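PDB 3SUJ: cerato-platanin 1 from Moniliophthora perniciosa, which is a secreted double-psi beta-barrel protein of the cerato-platanin family that binds zinc ions, its wider biological role not being firmly established. Local coordinates for residues 60-66 with 77-82; 10-14 with 37-43. One frame throughout, in Å; residues are numbered along the deposited sequence.

Overall arrangement
Interaction 1 sets 60-66 against 77-82, including the paired strands of a beta hairpin, about 6 Å from the centre of the chain; interaction 2 joins two loop segments, 10-14 and 37-43, that both lie between strands 3-7 and 47-49. The contact centres are 13 Å apart, and V81 CG2 packs 3.5 Å from P41 O, so the 37-43 loop abuts the hairpin near the C-terminal end of strand 76-83. Zinc lies near interaction 1: the side chain of Y64 comes within about 4 Å of a bound zinc ion, without being an assigned ligand, and about 3 Å from that of D51, which binds zinc in a structure of this protein, though no zinc is bound to it in this chain. Interaction 2 lies away from the zinc-binding residues.

Interaction 1. Residues 60-66 with 77-82; sequences CGSCYQL and SIYMVA
Y64 lays the edge of its ring along A82, with CE2 of Y64 3.8 Å from CB of A82; chi1 m and chi2 near -92° set this pose. The backbones of 63-66 and 77-82 are extended and antiparallel, their axes 4.5 Å apart at closest approach and 151° between directions. Register runs C63 to V81, Y64 to M80, Q65 to Y79 and L66 to I78, non-hydrogen-bonded pairs (CA-CA 4.7 and 4.5 Å) alternating with hydrogen-bonded ones (5.2 and 5.4 Å). Y64 N gives to M80 O at 2.9 Å and M80 N to Y64 O at 2.8 Å; L66 N to I78 O and I78 N to L66 O are both 2.9 Å. The ladder runs on past the bridges, A82 N to S62 O at 3.0 Å and G61 N to A82 O at 2.8 Å, with G61 at phi/psi 77/4, where a CB would jam against the preceding carbonyl.

On the face with Y64 and M80, L66 (m, t) sets CB 4.1 Å from I78 CG1 and CD1 4.3 Å from M80 CB. On the other, Q65 (t, t) reaches Y79 OH through NE2 at 3.1 Å, and C63 SG lies 4.1 Å from Y79 CB.

This is the hairpin of strands 63-68 and 76-83 in the double-psi barrel. Disulfides tie C60 to C23 and C63 to C123. Strand 111-118 pairs with the other edge of 63-68, while I78 packs on helix 94-101 and M80 on strand 90-92.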
loop_
_atom_site.group_PDB
_atom_site.type_symbol
_atom_site.label_atom_id
_atom_site.label_comp_id
_atom_site.label_asym_id
_atom_site.label_seq_id
_atom_site.Cartn_x
_atom_site.Cartn_y
_atom_site.Cartn_z
ATOM N N CYS A 60 -2.602 2.542 10.750
ATOM C CA CYS A 60 -1.464 3.201 10.068
ATOM C C CYS A 60 -0.214 2.391 10.284
ATOM O O CYS A 60 0.111 1.969 11.408
ATOM C CB CYS A 60 -1.282 4.562 10.701
ATOM S SG CYS A 60 -2.482 5.804 10.164
ATOM N N GLY A 61 0.582 2.216 9.243
ATOM C CA GLY A 61 1.801 1.438 9.329
ATOM C C GLY A 61 1.593 -0.062 9.335
ATOM O O GLY A 61 2.613 -0.751 9.477
ATOM N N SER A 62 0.401 -0.566 9.193
ATOM C CA SER A 62 0.214 -2.023 9.134
ATOM C C SER A 62 0.647 -2.554 7.779
ATOM O O SER A 62 0.689 -1.827 6.768
ATOM C CB SER A 62 -1.292 -2.366 9.294
ATOM O OG SER A 62 -1.778 -2.306 10.586
ATOM N N CYS A 63 0.971 -3.827 7.763
ATOM C CA CYS A 63 1.448 -4.535 6.596
ATOM C C CYS A 63 0.393 -5.459 6.082
ATOM O O CYS A 63 -0.115 -6.360 6.826
ATOM C CB CYS A 63 2.680 -5.325 7.012
ATOM S SG CYS A 63 3.488 -6.216 5.620
ATOM N N TYR A 64 0.022 -5.339 4.817
ATOM C CA TYR A 64 -1.026 -6.157 4.205
ATOM C C TYR A 64 -0.436 -7.009 3.128
ATOM O O TYR A 64 0.223 -6.465 2.179
ATOM C CB TYR A 64 -2.150 -5.258 3.625
ATOM C CG TYR A 64 -2.902 -4.552 4.685
ATOM C CD1 TYR A 64 -4.057 -5.133 5.220
ATOM C CD2 TYR A 64 -2.549 -3.305 5.150
ATOM C CE1 TYR A 64 -4.819 -4.513 6.204
ATOM C CE2 TYR A 64 -3.327 -2.672 6.148
ATOM C CZ TYR A 64 -4.460 -3.254 6.605
ATOM O OH TYR A 64 -5.187 -2.577 7.588
ATOM N N GLN A 65 -0.693 -8.297 3.165
ATOM C CA GLN A 65 -0.387 -9.179 2.073
ATOM C C GLN A 65 -1.526 -9.200 1.101
ATOM O O GLN A 65 -2.685 -9.492 1.458
ATOM C CB GLN A 65 -0.202 -10.561 2.634
ATOM C CG GLN A 65 0.148 -11.617 1.531
ATOM C CD GLN A 65 0.150 -13.020 2.113
ATOM O OE1 GLN A 65 -0.818 -13.368 2.841
ATOM N NE2 GLN A 65 1.172 -13.803 1.910
ATOM N N LEU A 66 -1.228 -8.819 -0.136
ATOM C CA LEU A 66 -2.220 -8.759 -1.201
ATOM C C LEU A 66 -1.846 -9.772 -2.251
ATOM O O LEU A 66 -0.760 -9.729 -2.765
ATOM C CB LEU A 66 -2.271 -7.365 -1.825
ATOM C CG LEU A 66 -2.455 -6.210 -0.848
ATOM C CD1 LEU A 66 -2.418 -4.828 -1.581
ATOM C CD2 LEU A 66 -3.750 -6.289 -0.116
ATOM N N SER A 77 2.053 -12.517 -4.533
ATOM C CA SER A 77 1.711 -11.627 -3.428
ATOM C C SER A 77 2.641 -10.478 -3.340
ATOM O O SER A 77 3.837 -10.617 -3.637
ATOM C CB SER A 77 1.782 -12.360 -2.062
ATOM O OG SER A 77 0.933 -13.491 -2.002
ATOM N N ILE A 78 2.115 -9.356 -2.893
ATOM C CA ILE A 78 2.998 -8.275 -2.445
ATOM C C ILE A 78 2.643 -7.919 -1.018
ATOM O O ILE A 78 1.601 -8.345 -0.551
ATOM C CB ILE A 78 2.839 -6.955 -3.345
ATOM C CG1 ILE A 78 1.396 -6.471 -3.389
ATOM C CG2 ILE A 78 3.429 -7.232 -4.758
ATOM C CD1 ILE A 78 1.126 -5.015 -3.898
ATOM N N TYR A 79 3.475 -7.125 -0.376
ATOM C CA TYR A 79 3.345 -6.803 1.075
ATOM C C TYR A 79 3.378 -5.306 1.142
ATOM O O TYR A 79 4.397 -4.692 0.800
ATOM C CB TYR A 79 4.485 -7.463 1.871
ATOM C CG TYR A 79 4.433 -8.986 1.682
ATOM C CD1 TYR A 79 3.665 -9.796 2.510
ATOM C CD2 TYR A 79 5.041 -9.569 0.582
ATOM C CE1 TYR A 79 3.541 -11.154 2.289
ATOM C CE2 TYR A 79 4.916 -10.956 0.301
ATOM C CZ TYR A 79 4.194 -11.708 1.205
ATOM O OH TYR A 79 4.002 -13.079 0.907
ATOM N N MET A 80 2.270 -4.705 1.455
ATOM C CA MET A 80 2.136 -3.235 1.359
ATOM C C MET A 80 1.992 -2.610 2.724
ATOM O O MET A 80 1.144 -3.030 3.474
ATOM C CB MET A 80 0.868 -2.925 0.497
ATOM C CG MET A 80 0.787 -1.450 0.060
ATOM S SD MET A 80 -0.827 -0.834 -0.435
ATOM C CE MET A 80 -1.404 -0.490 1.200
ATOM N N VAL A 81 2.748 -1.520 2.962
ATOM C CA VAL A 81 2.558 -0.739 4.144
ATOM C C VAL A 81 1.440 0.273 3.908
ATOM O O VAL A 81 1.573 1.088 2.945
ATOM C CB VAL A 81 3.873 -0.026 4.580
ATOM C CG1 VAL A 81 3.615 0.818 5.845
ATOM C CG2 VAL A 81 4.999 -1.086 4.787
ATOM N N ALA A 82 0.433 0.319 4.742
ATOM C CA ALA A 82 -0.644 1.254 4.596
ATOM C C ALA A 82 -0.367 2.534 5.364
ATOM O O ALA A 82 -0.052 2.555 6.551
ATOM C CB ALA A 82 -1.896 0.656 5.167
#

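Interaction 2. Residues 10-14 with 37-43; sequences AYDNP and FGDLPGF
Neither segment holds a strand: 10-12 closes a 3-10 segment that begins earlier in the chain and leads into a loop, and 37-39 forms a second short 3-10 segment, followed by a type II beta turn from L40 to F43 with G42 at phi/psi 71/13. L40 N to F37 O and F43 N to L40 O, each 3.0 Å, brace the bend of 37-43. The backbones come closest at P14 and G38, CA to CA 3.9 Å, where G38 N donates to P14 O at 2.8 Å. A CB on G38 would lie 2.8 Å from P14 CB, a clash, so this approach depends on glycine.

F37 (m, chi2 near 2°) and F43 (t, chi2 near 87°) both point toward 10-14. F37 brings CE2 to 3.5 Å from A10 O, near its ring plane, and to 4.0 Å from Y11 CD1, with CD2 3.3 Å from N13 O. The F43 ring sets CE1 3.3 Å from Y11 O and CZ 3.6 Å from D12 O, and its CZ also packs 3.7 Å from P14 CB. Beyond the pair, Y11 OH bonds D84, D12 bonds Q95 and the backbone of K94, and F37 rests on I83 of strand 76-83.

Chemically, then, the F43 ring meets P14 carbon, the F37 ring meets Y11, and both rings lie against backbone carbonyl oxygens, while one main-chain hydrogen bond fixes the alignment: these strandless loops are joined mainly by ring contacts and shape fit, without a salt bridge between them.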
loop_
_atom_site.group_PDB
_atom_site.type_symbol
_atom_site.label_atom_id
_atom_site.label_comp_id
_atom_site.label_asym_id
_atom_site.label_seq_id
_atom_site.Cartn_x
_atom_site.Cartn_y
_atom_site.Cartn_z
ATOM N N ALA A 10 1.409 8.703 -7.241
ATOM C CA ALA A 10 1.876 9.496 -6.132
ATOM C C ALA A 10 2.739 8.674 -5.192
ATOM O O ALA A 10 3.662 9.162 -4.600
ATOM C CB ALA A 10 0.758 10.139 -5.378
ATOM N N TYR A 11 2.405 7.375 -5.028
ATOM C CA TYR A 11 3.133 6.525 -4.038
ATOM C C TYR A 11 4.473 6.091 -4.583
ATOM O O TYR A 11 5.271 5.531 -3.841
ATOM C CB TYR A 11 2.249 5.355 -3.597
ATOM C CG TYR A 11 0.915 5.757 -2.943
ATOM C CD1 TYR A 11 0.908 6.563 -1.746
ATOM C CD2 TYR A 11 -0.266 5.314 -3.428
ATOM C CE1 TYR A 11 -0.211 6.926 -1.126
ATOM C CE2 TYR A 11 -1.385 5.640 -2.796
ATOM C CZ TYR A 11 -1.357 6.488 -1.651
ATOM O OH TYR A 11 -2.622 6.737 -1.104
ATOM N N ASP A 12 4.775 6.351 -5.853
ATOM C CA ASP A 12 6.072 6.026 -6.401
ATOM C C ASP A 12 7.164 7.071 -6.173
ATOM O O ASP A 12 8.335 6.810 -6.511
ATOM C CB ASP A 12 5.904 5.808 -7.893
ATOM C CG ASP A 12 5.065 4.580 -8.167
ATOM O OD1 ASP A 12 5.598 3.473 -8.401
ATOM O OD2 ASP A 12 3.851 4.677 -8.211
ATOM N N ASN A 13 6.797 8.227 -5.652
ATOM C CA ASN A 13 7.770 9.319 -5.410
ATOM C C ASN A 13 8.376 9.145 -4.013
ATOM O O ASN A 13 7.734 9.428 -3.037
ATOM C CB ASN A 13 7.052 10.659 -5.493
ATOM C CG ASN A 13 8.031 11.805 -5.472
ATOM O OD1 ASN A 13 9.201 11.622 -5.074
ATOM N ND2 ASN A 13 7.567 12.997 -5.824
ATOM N N PRO A 14 9.672 8.762 -3.928
ATOM C CA PRO A 14 10.255 8.525 -2.632
ATOM C C PRO A 14 10.426 9.809 -1.849
ATOM O O PRO A 14 10.609 9.749 -0.619
ATOM C CB PRO A 14 11.622 7.897 -2.910
ATOM C CG PRO A 14 11.984 8.481 -4.289
ATOM C CD PRO A 14 10.630 8.557 -5.061
ATOM N N PHE A 37 8.397 9.075 1.859
ATOM C CA PHE A 37 8.000 7.790 1.402
ATOM C C PHE A 37 9.161 6.824 1.251
ATOM O O PHE A 37 9.027 5.613 1.590
ATOM C CB PHE A 37 7.244 7.889 0.062
ATOM C CG PHE A 37 5.867 8.528 0.115
ATOM C CD1 PHE A 37 5.314 9.036 1.274
ATOM C CD2 PHE A 37 5.168 8.616 -1.085
ATOM C CE1 PHE A 37 4.052 9.639 1.204
ATOM C CE2 PHE A 37 3.903 9.174 -1.090
ATOM C CZ PHE A 37 3.358 9.712 0.027
ATOM N N GLY A 38 10.277 7.313 0.703
ATOM C CA GLY A 38 11.427 6.419 0.495
ATOM C C GLY A 38 12.084 5.939 1.747
ATOM O O GLY A 38 12.813 4.970 1.640
ATOM N N ASP A 39 11.733 6.464 2.902
ATOM C CA ASP A 39 12.218 5.935 4.194
ATOM C C ASP A 39 11.372 4.770 4.680
ATOM O O ASP A 39 11.756 4.064 5.641
ATOM C CB ASP A 39 12.187 7.039 5.245
ATOM C CG ASP A 39 13.116 8.186 4.863
ATOM O OD1 ASP A 39 14.257 7.941 4.424
ATOM O OD2 ASP A 39 12.718 9.345 4.890
ATOM N N LEU A 40 10.216 4.542 4.072
ATOM C CA LEU A 40 9.343 3.454 4.558
ATOM C C LEU A 40 9.910 2.098 4.265
ATOM O O LEU A 40 10.397 1.826 3.183
ATOM C CB LEU A 40 7.900 3.602 4.032
ATOM C CG LEU A 40 7.169 4.846 4.432
ATOM C CD1 LEU A 40 6.027 5.126 3.497
ATOM C CD2 LEU A 40 6.666 4.746 5.882
ATOM N N PRO A 41 9.779 1.164 5.257
ATOM C CA PRO A 41 10.223 -0.191 4.955
ATOM C C PRO A 41 9.504 -0.805 3.738
ATOM O O PRO A 41 8.283 -0.718 3.589
ATOM C CB PRO A 41 9.865 -0.972 6.224
ATOM C CG PRO A 41 9.845 0.104 7.291
ATOM C CD PRO A 41 9.248 1.326 6.625
ATOM N N GLY A 42 10.230 -1.412 2.847
ATOM C CA GLY A 42 9.743 -2.027 1.626
ATOM C C GLY A 42 9.265 -1.024 0.544
ATOM O O GLY A 42 8.689 -1.481 -0.422
ATOM N N PHE A 43 9.580 0.275 0.695
ATOM C CA PHE A 43 9.257 1.205 -0.378
ATOM C C PHE A 43 9.802 0.616 -1.663
ATOM O O PHE A 43 10.955 0.094 -1.640
ATOM C CB PHE A 43 9.916 2.586 -0.095
ATOM C CG PHE A 43 9.699 3.518 -1.244
ATOM C CD1 PHE A 43 8.522 4.293 -1.294
ATOM C CD2 PHE A 43 10.620 3.603 -2.298
ATOM C CE1 PHE A 43 8.250 5.155 -2.402
ATOM C CE2 PHE A 43 10.346 4.410 -3.369
ATOM C CZ PHE A 43 9.179 5.220 -3.430
#